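PDB 3L6E: oxidoreductase, short-chain dehydrogenase/reductase family from Aeromonas hydrophila subsp. hydrophila, which probably acts as a nucleotide-dependent oxidoreductase of the short-chain dehydrogenase/reductase family, perhaps reducing 3-dehydrosphinganine in sphingolipid metabolism. Local coordinates for residues Leu173-Pro178 / Val219-Ile224; Leu82-Thr87 / Ala131-Ser136; Gly76-Val81 / Arg121-Arg126. All coordinates share one frame; numbering follows the deposited sequence.

Interaction 1. Residues Leu173-Pro178 / Val219-Ile224; sequences LVNLYP and VTDLFI
Tyr177 and Phe223 set CG beside their own backbone N and anti to the carbonyl carbon (chi1 -56° and -65°), which carries both rings off the same sheet face, side by side and pointing the same way. They belong to neighbouring parallel strands at one edge of the Rossmann-type sheet of the short-chain dehydrogenase/reductase fold. The rings form an offset stack, planes 6° apart and centroids 4.2 Å apart, with Phe223 CE2 over the rim of the tyrosine ring. Flat aromatics suit this face, where Arg156 of helix 145-165 packs on both.

The backbones lock in parallel register: Asn175 N donates to Thr220 O, Leu222 N to Asn175 O, Tyr177 N to Leu222 O, and Ile224 N to Tyr177 O. On the reverse face, Leu176 CD2 meets Leu222 CB at 3.7 Å, branched aliphatic groups fitting the cover of helix 200-210. Strand 217-226 also pairs antiparallel with its counterpart in the second subunit, continuing the sheet across the dimer.

Asp221 has several polar partners: OD2 accepts from Thr220 OG1, and OD1 salt-bridges Arg163. A water molecule accepts from Tyr177 OH at 2.6 Å and donates to Asp221 OD1 at 2.7 Å.

Interaction 2. Residues Leu82-Thr87 / Ala131-Ser136; sequences LHCAGT and ANVLSS. Unlike the reference sequence in segment 82-87: Thr87 (reference Val).
Two backbone hydrogen bonds grip His83 against the strand that holds Ala131 and Val133: His83 N donates to Ala131 O at 2.7 Å, almost straight, and Val133 N returns a bond to His83 O, also 2.7 Å. This is parallel pairing in the middle of the Rossmann-type sheet, where the strands run 15° apart.

A polar side-chain contact lies on the face bearing His83 and Asn132. His83 CG is anti to the backbone N (chi1 -174°), which carries the ring out from the strand. The imidazole and amide planes are 66° apart, and His83 ND1 makes a weak, bent hydrogen bond to Asn132 OD1 at 3.1 Å. The histidine has a second weak partner, its NE2 pairing with Ser111, so both ring nitrogens of a buried side chain are engaged.

Apolar packing occupies the other face. Leu82 CD2 touches Ala131 CB at 3.8 Å and Val133 CG2 at 4.0 Å, while Cys84 SG meets the same CG2. The small alanine and branched valine lie within van der Waals contact of the leucine. Farther along the two segments, Thr87 CG2 approaches Ser135 O at 3.5 Å, and Gly86 has a positive phi, a backbone shape that favours glycine.

Helix 14-25 covers the Leu82, Cys84 and Val133 face through Leu15 and Leu19, helices 98-123 and 145-165 cover the His83 and Asn132 face, and strands 5-9 and 171-181 flank the pair.

Interaction 3. Residues Gly76-Val81 / Arg121-Arg126; sequences GLPELV and RLIGER. Unlike the reference sequence in segment 121-126: Glu125 (reference Asp), Arg126 (reference Lys).
Leu77 and Arg126 cross where the chain enters a central strand of the Rossmann-type sheet, and the leucine can be followed outward from its backbone. Its CB lies over the rim of one face of the Arg126 guanidinium, 3.9 Å from NH1, and faces Ile123 CG2 on another flank at 4.3 Å. CG stands anti to the carbonyl carbon (chi1 -61°), and from it the two methyl groups part company. CD1 rests on the aliphatic portion of the arginine, 3.6 Å from Arg126 CD, whereas CD2 meets Leu122 CD2 at 3.8 Å. One leucine thus touches Leu122, Ile123 and Arg126 at once. A branched aliphatic residue suits this position because it can serve both an apolar neighbour and the methylene part of a charged one.

Arg126 comes to the leucine with its chain extended from CG to NE; the head group reaches the backbone of Pro78. NH1 makes a weak hydrogen bond to Pro78 O at 3.3 Å, the oxygen lying near the guanidinium plane at its edge. Long and flexible, arginine combines this polar reach with an apolar shaft.

Ile123 brings two carbons to the same carbonyl: CG2 and CD1 each lie 3.6 Å from Pro78 O. CG2 also touches Pro78 CD, so the beta-branched side chain packs against the rigid ring as well as its carbonyl.

The contact joins the end of helix 98-123 to the approach to strand 80-84. Helix 61-75 backs it, Val72 touching both Leu77 and Leu122 and Phe68 packing on Leu122, while Pro78 rests on His5 and Ile7 of strand 5-9, and Glu79 and Val81 hydrogen-bond through the backbone to strand 128-137.

Overall arrangement
All three contacts reach one parallel sheet; interactions 1 and 2 pair its strands, and interaction 3 lies where helix 98-123 meets the approach to strand 80-84. Interactions 2 and 3 share that strand, their centres 18 Å apart; Ala131 N to Val81 O, 2.7 Å, is a probable hydrogen bond joining them. Their segments alternate along the chain, since helix 98-123 carries it from strand 80-84 to strand 128-137 in a beta-alpha-beta crossover. Interaction 1 follows later in sequence, its centre 10 Å from that of interaction 2, on the adjoining strands 171-181 and 217-226. Together they trace four consecutive strands from the sheet's middle to the edge where the second subunit continues it.

Interaction 1. Residues Leu173-Pro178 / Val219-Ile224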
loop_
_atom_site.group_PDB
_atom_site.type_symbol
_atom_site.label_atom_id
_atom_site.label_comp_id
_atom_site.label_asym_id
_atom_site.label_seq_id
_atom_site.Cartn_x
_atom_site.Cartn_y
_atom_site.Cartn_z
ATOM N N LEU A 173 12.139 -4.342 -5.152
ATOM C CA LEU A 173 11.439 -5.289 -4.284
ATOM C C LEU A 173 10.203 -4.649 -3.687
ATOM O O LEU A 173 10.263 -3.569 -3.095
ATOM C CB LEU A 173 12.361 -5.950 -3.225
ATOM C CG LEU A 173 13.036 -7.260 -3.692
ATOM C CD1 LEU A 173 13.844 -7.015 -4.968
ATOM C CD2 LEU A 173 13.937 -7.945 -2.618
ATOM N N VAL A 174 9.076 -5.327 -3.915
ATOM C CA VAL A 174 7.757 -4.922 -3.440
ATOM C C VAL A 174 7.199 -6.047 -2.559
ATOM O O VAL A 174 7.153 -7.213 -2.964
ATOM C CB VAL A 174 6.784 -4.609 -4.607
ATOM C CG1 VAL A 174 5.397 -4.214 -4.071
ATOM C CG2 VAL A 174 7.354 -3.464 -5.528
ATOM N N ASN A 175 6.818 -5.693 -1.341
ATOM C CA ASN A 175 6.290 -6.675 -0.395
ATOM C C ASN A 175 4.802 -6.407 -0.125
ATOM O O ASN A 175 4.441 -5.315 0.237
ATOM C CB ASN A 175 7.096 -6.643 0.897
ATOM C CG ASN A 175 8.530 -7.098 0.715
ATOM O OD1 ASN A 175 8.856 -7.903 -0.165
ATOM N ND2 ASN A 175 9.402 -6.595 1.570
ATOM N N LEU A 176 3.949 -7.403 -0.316
ATOM C CA LEU A 176 2.502 -7.210 -0.230
ATOM C C LEU A 176 1.924 -8.087 0.889
ATOM O O LEU A 176 2.234 -9.265 0.953
ATOM C CB LEU A 176 1.834 -7.573 -1.567
ATOM C CG LEU A 176 2.485 -6.987 -2.839
ATOM C CD1 LEU A 176 2.083 -7.751 -4.080
ATOM C CD2 LEU A 176 2.197 -5.515 -3.013
ATOM N N TYR A 177 1.076 -7.492 1.736
ATOM C CA TYR A 177 0.565 -8.139 2.938
ATOM C C TYR A 177 -0.971 -8.175 3.019
ATOM O O TYR A 177 -1.583 -7.304 3.630
ATOM C CB TYR A 177 1.126 -7.420 4.171
ATOM C CG TYR A 177 2.635 -7.353 4.217
ATOM C CD1 TYR A 177 3.357 -6.418 3.426
ATOM C CD2 TYR A 177 3.349 -8.191 5.065
ATOM C CE1 TYR A 177 4.751 -6.345 3.498
ATOM C CE2 TYR A 177 4.731 -8.130 5.150
ATOM C CZ TYR A 177 5.432 -7.204 4.374
ATOM O OH TYR A 177 6.811 -7.180 4.451
ATOM N N PRO A 178 -1.596 -9.140 2.359
ATOM C CA PRO A 178 -3.034 -9.354 2.546
ATOM C C PRO A 178 -3.252 -10.117 3.839
ATOM O O PRO A 178 -2.906 -11.287 3.892
ATOM C CB PRO A 178 -3.414 -10.298 1.394
ATOM C CG PRO A 178 -2.146 -10.578 0.627
ATOM C CD PRO A 178 -0.993 -10.150 1.474
ATOM N N VAL A 219 5.152 1.661 -5.470
ATOM C CA VAL A 219 4.774 1.192 -4.136
ATOM C C VAL A 219 5.818 0.176 -3.682
ATOM O O VAL A 219 6.135 -0.745 -4.416
ATOM C CB VAL A 219 3.368 0.528 -4.184
ATOM C CG1 VAL A 219 3.129 -0.392 -2.960
ATOM C CG2 VAL A 219 2.311 1.585 -4.299
ATOM N N THR A 220 6.349 0.344 -2.477
ATOM C CA THR A 220 7.345 -0.584 -1.952
ATOM C C THR A 220 6.721 -1.631 -1.026
ATOM O O THR A 220 7.208 -2.756 -0.943
ATOM C CB THR A 220 8.476 0.154 -1.209
ATOM O OG1 THR A 220 7.910 0.986 -0.194
ATOM C CG2 THR A 220 9.338 1.028 -2.193
ATOM N N ASP A 221 5.639 -1.253 -0.342
ATOM C CA ASP A 221 4.975 -2.126 0.633
ATOM C C ASP A 221 3.488 -1.835 0.675
ATOM O O ASP A 221 3.066 -0.676 0.716
ATOM C CB ASP A 221 5.570 -1.970 2.059
ATOM C CG ASP A 221 7.100 -1.955 2.067
ATOM O OD1 ASP A 221 7.746 -3.021 2.266
ATOM O OD2 ASP A 221 7.652 -0.853 1.872
ATOM N N LEU A 222 2.693 -2.896 0.687
ATOM C CA LEU A 222 1.238 -2.754 0.703
ATOM C C LEU A 222 0.593 -3.671 1.749
ATOM O O LEU A 222 0.719 -4.863 1.665
ATOM C CB LEU A 222 0.660 -3.070 -0.680
ATOM C CG LEU A 222 -0.850 -2.941 -0.853
ATOM C CD1 LEU A 222 -1.309 -1.479 -0.817
ATOM C CD2 LEU A 222 -1.343 -3.641 -2.120
ATOM N N PHE A 223 -0.115 -3.090 2.712
ATOM C CA PHE A 223 -0.773 -3.847 3.767
ATOM C C PHE A 223 -2.283 -3.769 3.566
ATOM O O PHE A 223 -2.852 -2.687 3.531
ATOM C CB PHE A 223 -0.369 -3.312 5.154
ATOM C CG PHE A 223 1.092 -3.494 5.474
ATOM C CD1 PHE A 223 2.052 -2.631 4.944
ATOM C CD2 PHE A 223 1.514 -4.533 6.301
ATOM C CE1 PHE A 223 3.410 -2.794 5.236
ATOM C CE2 PHE A 223 2.857 -4.713 6.588
ATOM C CZ PHE A 223 3.815 -3.834 6.060
ATOM N N ILE A 224 -2.917 -4.921 3.389
ATOM C CA ILE A 224 -4.378 -4.976 3.248
ATOM C C ILE A 224 -4.976 -5.714 4.433
ATOM O O ILE A 224 -4.513 -6.796 4.774
ATOM C CB ILE A 224 -4.801 -5.716 1.962
ATOM C CG1 ILE A 224 -4.068 -5.153 0.739
ATOM C CG2 ILE A 224 -6.321 -5.629 1.754
ATOM C CD1 ILE A 224 -4.037 -6.146 -0.398
HETATM O O HOH W 1 8.230 -5.076 3.998
#

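Interaction 2. Residues Leu82-Thr87 / Ala131-Ser136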
loop_
_atom_site.group_PDB
_atom_site.type_symbol
_atom_site.label_atom_id
_atom_site.label_comp_id
_atom_site.label_asym_id
_atom_site.label_seq_id
_atom_site.Cartn_x
_atom_site.Cartn_y
_atom_site.Cartn_z
ATOM N N LEU A 82 5.920 -12.417 -9.398
ATOM C CA LEU A 82 4.963 -12.317 -8.327
ATOM C C LEU A 82 5.045 -13.608 -7.557
ATOM O O LEU A 82 4.612 -14.656 -8.032
ATOM C CB LEU A 82 3.563 -12.127 -8.891
ATOM C CG LEU A 82 2.738 -10.976 -8.331
ATOM C CD1 LEU A 82 1.305 -11.059 -8.821
ATOM C CD2 LEU A 82 2.782 -10.970 -6.828
ATOM N N HIS A 83 5.657 -13.547 -6.388
ATOM C CA HIS A 83 5.818 -14.750 -5.601
ATOM C C HIS A 83 4.717 -14.864 -4.557
ATOM O O HIS A 83 4.599 -14.022 -3.665
ATOM C CB HIS A 83 7.198 -14.839 -4.958
ATOM C CG HIS A 83 7.439 -16.143 -4.262
ATOM N ND1 HIS A 83 7.549 -16.249 -2.893
ATOM C CD2 HIS A 83 7.536 -17.401 -4.744
ATOM C CE1 HIS A 83 7.720 -17.515 -2.564
ATOM N NE2 HIS A 83 7.711 -18.234 -3.668
ATOM N N CYS A 84 3.897 -15.897 -4.707
ATOM C CA CYS A 84 2.845 -16.204 -3.759
ATOM C C CYS A 84 3.242 -17.407 -2.936
ATOM O O CYS A 84 2.900 -18.526 -3.286
ATOM C CB CYS A 84 1.540 -16.491 -4.486
ATOM S SG CYS A 84 0.898 -15.074 -5.323
ATOM N N ALA A 85 3.981 -17.174 -1.847
ATOM C CA ALA A 85 4.406 -18.277 -0.977
ATOM C C ALA A 85 3.200 -19.019 -0.406
ATOM O O ALA A 85 3.304 -20.193 -0.062
ATOM C CB ALA A 85 5.314 -17.784 0.132
ATOM N N GLY A 86 2.051 -18.343 -0.346
ATOM C CA GLY A 86 0.817 -18.941 0.170
ATOM C C GLY A 86 0.911 -19.030 1.678
ATOM O O GLY A 86 1.281 -18.051 2.328
ATOM N N THR A 87 0.601 -20.199 2.236
ATOM C CA THR A 87 0.719 -20.441 3.688
ATOM C C THR A 87 0.746 -21.942 4.047
ATOM O O THR A 87 1.668 -22.657 3.648
ATOM C CB THR A 87 -0.368 -19.677 4.518
ATOM O OG1 THR A 87 -1.427 -19.237 3.650
ATOM C CG2 THR A 87 0.243 -18.459 5.208
ATOM N N ALA A 131 7.938 -9.125 -6.611
ATOM C CA ALA A 131 6.858 -8.853 -5.678
ATOM C C ALA A 131 6.608 -10.114 -4.911
ATOM O O ALA A 131 6.462 -11.177 -5.502
ATOM C CB ALA A 131 5.612 -8.396 -6.407
ATOM N N ASN A 132 6.596 -9.989 -3.591
ATOM C CA ASN A 132 6.373 -11.119 -2.717
ATOM C C ASN A 132 5.086 -10.947 -1.923
ATOM O O ASN A 132 4.815 -9.859 -1.391
ATOM C CB ASN A 132 7.540 -11.294 -1.770
ATOM C CG ASN A 132 8.601 -12.193 -2.323
ATOM O OD1 ASN A 132 8.517 -13.411 -2.244
ATOM N ND2 ASN A 132 9.629 -11.594 -2.876
ATOM N N VAL A 133 4.309 -12.022 -1.858
ATOM C CA VAL A 133 3.078 -12.050 -1.077
ATOM C C VAL A 133 3.352 -12.767 0.246
ATOM O O VAL A 133 3.701 -13.944 0.266
ATOM C CB VAL A 133 1.912 -12.751 -1.819
ATOM C CG1 VAL A 133 0.622 -12.680 -0.984
ATOM C CG2 VAL A 133 1.670 -12.093 -3.144
ATOM N N LEU A 134 3.249 -12.024 1.340
ATOM C CA LEU A 134 3.336 -12.601 2.666
ATOM C C LEU A 134 1.903 -12.691 3.249
ATOM O O LEU A 134 1.514 -11.925 4.122
ATOM C CB LEU A 134 4.311 -11.788 3.536
ATOM C CG LEU A 134 5.799 -11.719 3.110
ATOM C CD1 LEU A 134 6.043 -10.841 1.868
ATOM C CD2 LEU A 134 6.634 -11.190 4.252
ATOM N N SER A 135 1.108 -13.620 2.724
ATOM C CA SER A 135 -0.325 -13.681 3.054
ATOM C C SER A 135 -0.592 -14.226 4.460
ATOM O O SER A 135 0.230 -14.955 5.026
ATOM C CB SER A 135 -1.100 -14.467 1.997
ATOM O OG SER A 135 -0.607 -15.790 1.875
ATOM N N SER A 136 -1.735 -13.847 5.025
ATOM C CA SER A 136 -2.034 -14.148 6.417
ATOM C C SER A 136 -3.447 -14.708 6.547
ATOM O O SER A 136 -4.414 -13.959 6.720
ATOM C CB SER A 136 -1.859 -12.892 7.274
ATOM O OG SER A 136 -1.257 -13.196 8.516
#

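Interaction 3. Residues Gly76-Val81 / Arg121-Arg126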
loop_
_atom_site.group_PDB
_atom_site.type_symbol
_atom_site.label_atom_id
_atom_site.label_comp_id
_atom_site.label_asym_id
_atom_site.label_seq_id
_atom_site.Cartn_x
_atom_site.Cartn_y
_atom_site.Cartn_z
ATOM N N GLY A 76 9.840 -14.980 -22.769
ATOM C CA GLY A 76 10.997 -14.089 -22.673
ATOM C C GLY A 76 11.191 -13.646 -21.232
ATOM O O GLY A 76 10.471 -14.108 -20.320
ATOM N N LEU A 77 12.168 -12.770 -21.015
ATOM C CA LEU A 77 12.477 -12.291 -19.669
ATOM C C LEU A 77 11.252 -11.589 -19.095
ATOM O O LEU A 77 10.555 -10.877 -19.831
ATOM C CB LEU A 77 13.685 -11.340 -19.677
ATOM C CG LEU A 77 15.026 -11.891 -20.162
ATOM C CD1 LEU A 77 16.105 -10.813 -20.081
ATOM C CD2 LEU A 77 15.453 -13.134 -19.388
ATOM N N PRO A 78 10.977 -11.804 -17.790
ATOM C CA PRO A 78 9.813 -11.198 -17.157
ATOM C C PRO A 78 10.040 -9.773 -16.676
ATOM O O PRO A 78 11.155 -9.426 -16.288
ATOM C CB PRO A 78 9.554 -12.105 -15.947
ATOM C CG PRO A 78 10.866 -12.717 -15.614
ATOM C CD PRO A 78 11.668 -12.766 -16.899
ATOM N N GLU A 79 8.982 -8.965 -16.716
ATOM C CA GLU A 79 8.953 -7.665 -16.050
ATOM C C GLU A 79 8.598 -7.795 -14.554
ATOM O O GLU A 79 9.042 -6.988 -13.721
ATOM C CB GLU A 79 7.928 -6.743 -16.717
ATOM C CG GLU A 79 8.083 -6.601 -18.229
ATOM C CD GLU A 79 6.986 -5.749 -18.846
ATOM O OE1 GLU A 79 7.244 -5.108 -19.898
ATOM O OE2 GLU A 79 5.869 -5.714 -18.273
ATOM N N LEU A 80 7.783 -8.790 -14.216
ATOM C CA LEU A 80 7.334 -8.949 -12.834
ATOM C C LEU A 80 7.348 -10.405 -12.430
ATOM O O LEU A 80 6.830 -11.268 -13.151
ATOM C CB LEU A 80 5.941 -8.325 -12.617
ATOM C CG LEU A 80 5.122 -8.663 -11.358
ATOM C CD1 LEU A 80 5.811 -8.173 -10.100
ATOM C CD2 LEU A 80 3.682 -8.111 -11.435
ATOM N N VAL A 81 7.992 -10.668 -11.293
ATOM C CA VAL A 81 7.913 -11.958 -10.640
ATOM C C VAL A 81 7.073 -11.765 -9.386
ATOM O O VAL A 81 7.430 -11.016 -8.466
ATOM C CB VAL A 81 9.294 -12.592 -10.347
ATOM C CG1 VAL A 81 9.121 -13.946 -9.634
ATOM C CG2 VAL A 81 10.033 -12.844 -11.653
ATOM N N ARG A 121 19.358 -13.170 -10.502
ATOM C CA ARG A 121 20.135 -13.722 -11.598
ATOM C C ARG A 121 19.557 -13.318 -12.964
ATOM O O ARG A 121 20.283 -12.789 -13.822
ATOM C CB ARG A 121 20.215 -15.243 -11.444
ATOM C CG ARG A 121 20.776 -15.971 -12.656
ATOM C CD ARG A 121 20.619 -17.480 -12.487
ATOM N NE ARG A 121 19.433 -17.996 -13.185
ATOM C CZ ARG A 121 19.350 -18.171 -14.505
ATOM N NH1 ARG A 121 20.375 -17.861 -15.305
ATOM N NH2 ARG A 121 18.231 -18.658 -15.034
ATOM N N LEU A 122 18.252 -13.543 -13.145
ATOM C CA LEU A 122 17.588 -13.309 -14.435
ATOM C C LEU A 122 17.448 -11.841 -14.833
ATOM O O LEU A 122 17.752 -11.466 -15.970
ATOM C CB LEU A 122 16.204 -13.961 -14.460
ATOM C CG LEU A 122 16.135 -15.373 -15.031
ATOM C CD1 LEU A 122 14.719 -15.916 -14.827
ATOM C CD2 LEU A 122 16.544 -15.400 -16.516
ATOM N N ILE A 123 16.974 -11.015 -13.903
ATOM C CA ILE A 123 16.636 -9.635 -14.229
ATOM C C ILE A 123 17.256 -8.590 -13.288
ATOM O O ILE A 123 16.837 -7.434 -13.266
ATOM C CB ILE A 123 15.093 -9.434 -14.406
ATOM C CG1 ILE A 123 14.316 -9.820 -13.132
ATOM C CG2 ILE A 123 14.581 -10.234 -15.594
ATOM C CD1 ILE A 123 12.837 -9.309 -13.118
ATOM N N GLY A 124 18.271 -8.992 -12.532
ATOM C CA GLY A 124 18.970 -8.062 -11.635
ATOM C C GLY A 124 19.637 -6.902 -12.363
ATOM O O GLY A 124 19.648 -5.779 -11.875
ATOM N N GLU A 125 20.179 -7.161 -13.543
ATOM C CA GLU A 125 20.824 -6.089 -14.307
ATOM C C GLU A 125 19.864 -5.331 -15.215
ATOM O O GLU A 125 19.974 -4.122 -15.367
ATOM C CB GLU A 125 22.026 -6.616 -15.088
ATOM C CG GLU A 125 23.117 -7.152 -14.168
ATOM C CD GLU A 125 24.511 -6.897 -14.689
ATOM O OE1 GLU A 125 24.808 -5.738 -15.072
ATOM O OE2 GLU A 125 25.321 -7.853 -14.702
ATOM N N ARG A 126 18.906 -6.047 -15.793
ATOM C CA ARG A 126 17.944 -5.456 -16.714
ATOM C C ARG A 126 16.902 -4.596 -15.992
ATOM O O ARG A 126 16.415 -3.600 -16.533
ATOM C CB ARG A 126 17.274 -6.562 -17.515
ATOM C CG ARG A 126 16.374 -6.074 -18.614
ATOM C CD ARG A 126 15.825 -7.245 -19.376
ATOM N NE ARG A 126 14.537 -6.919 -19.969
ATOM C CZ ARG A 126 13.372 -7.162 -19.388
ATOM N NH1 ARG A 126 13.326 -7.746 -18.196
ATOM N NH2 ARG A 126 12.246 -6.822 -20.001
#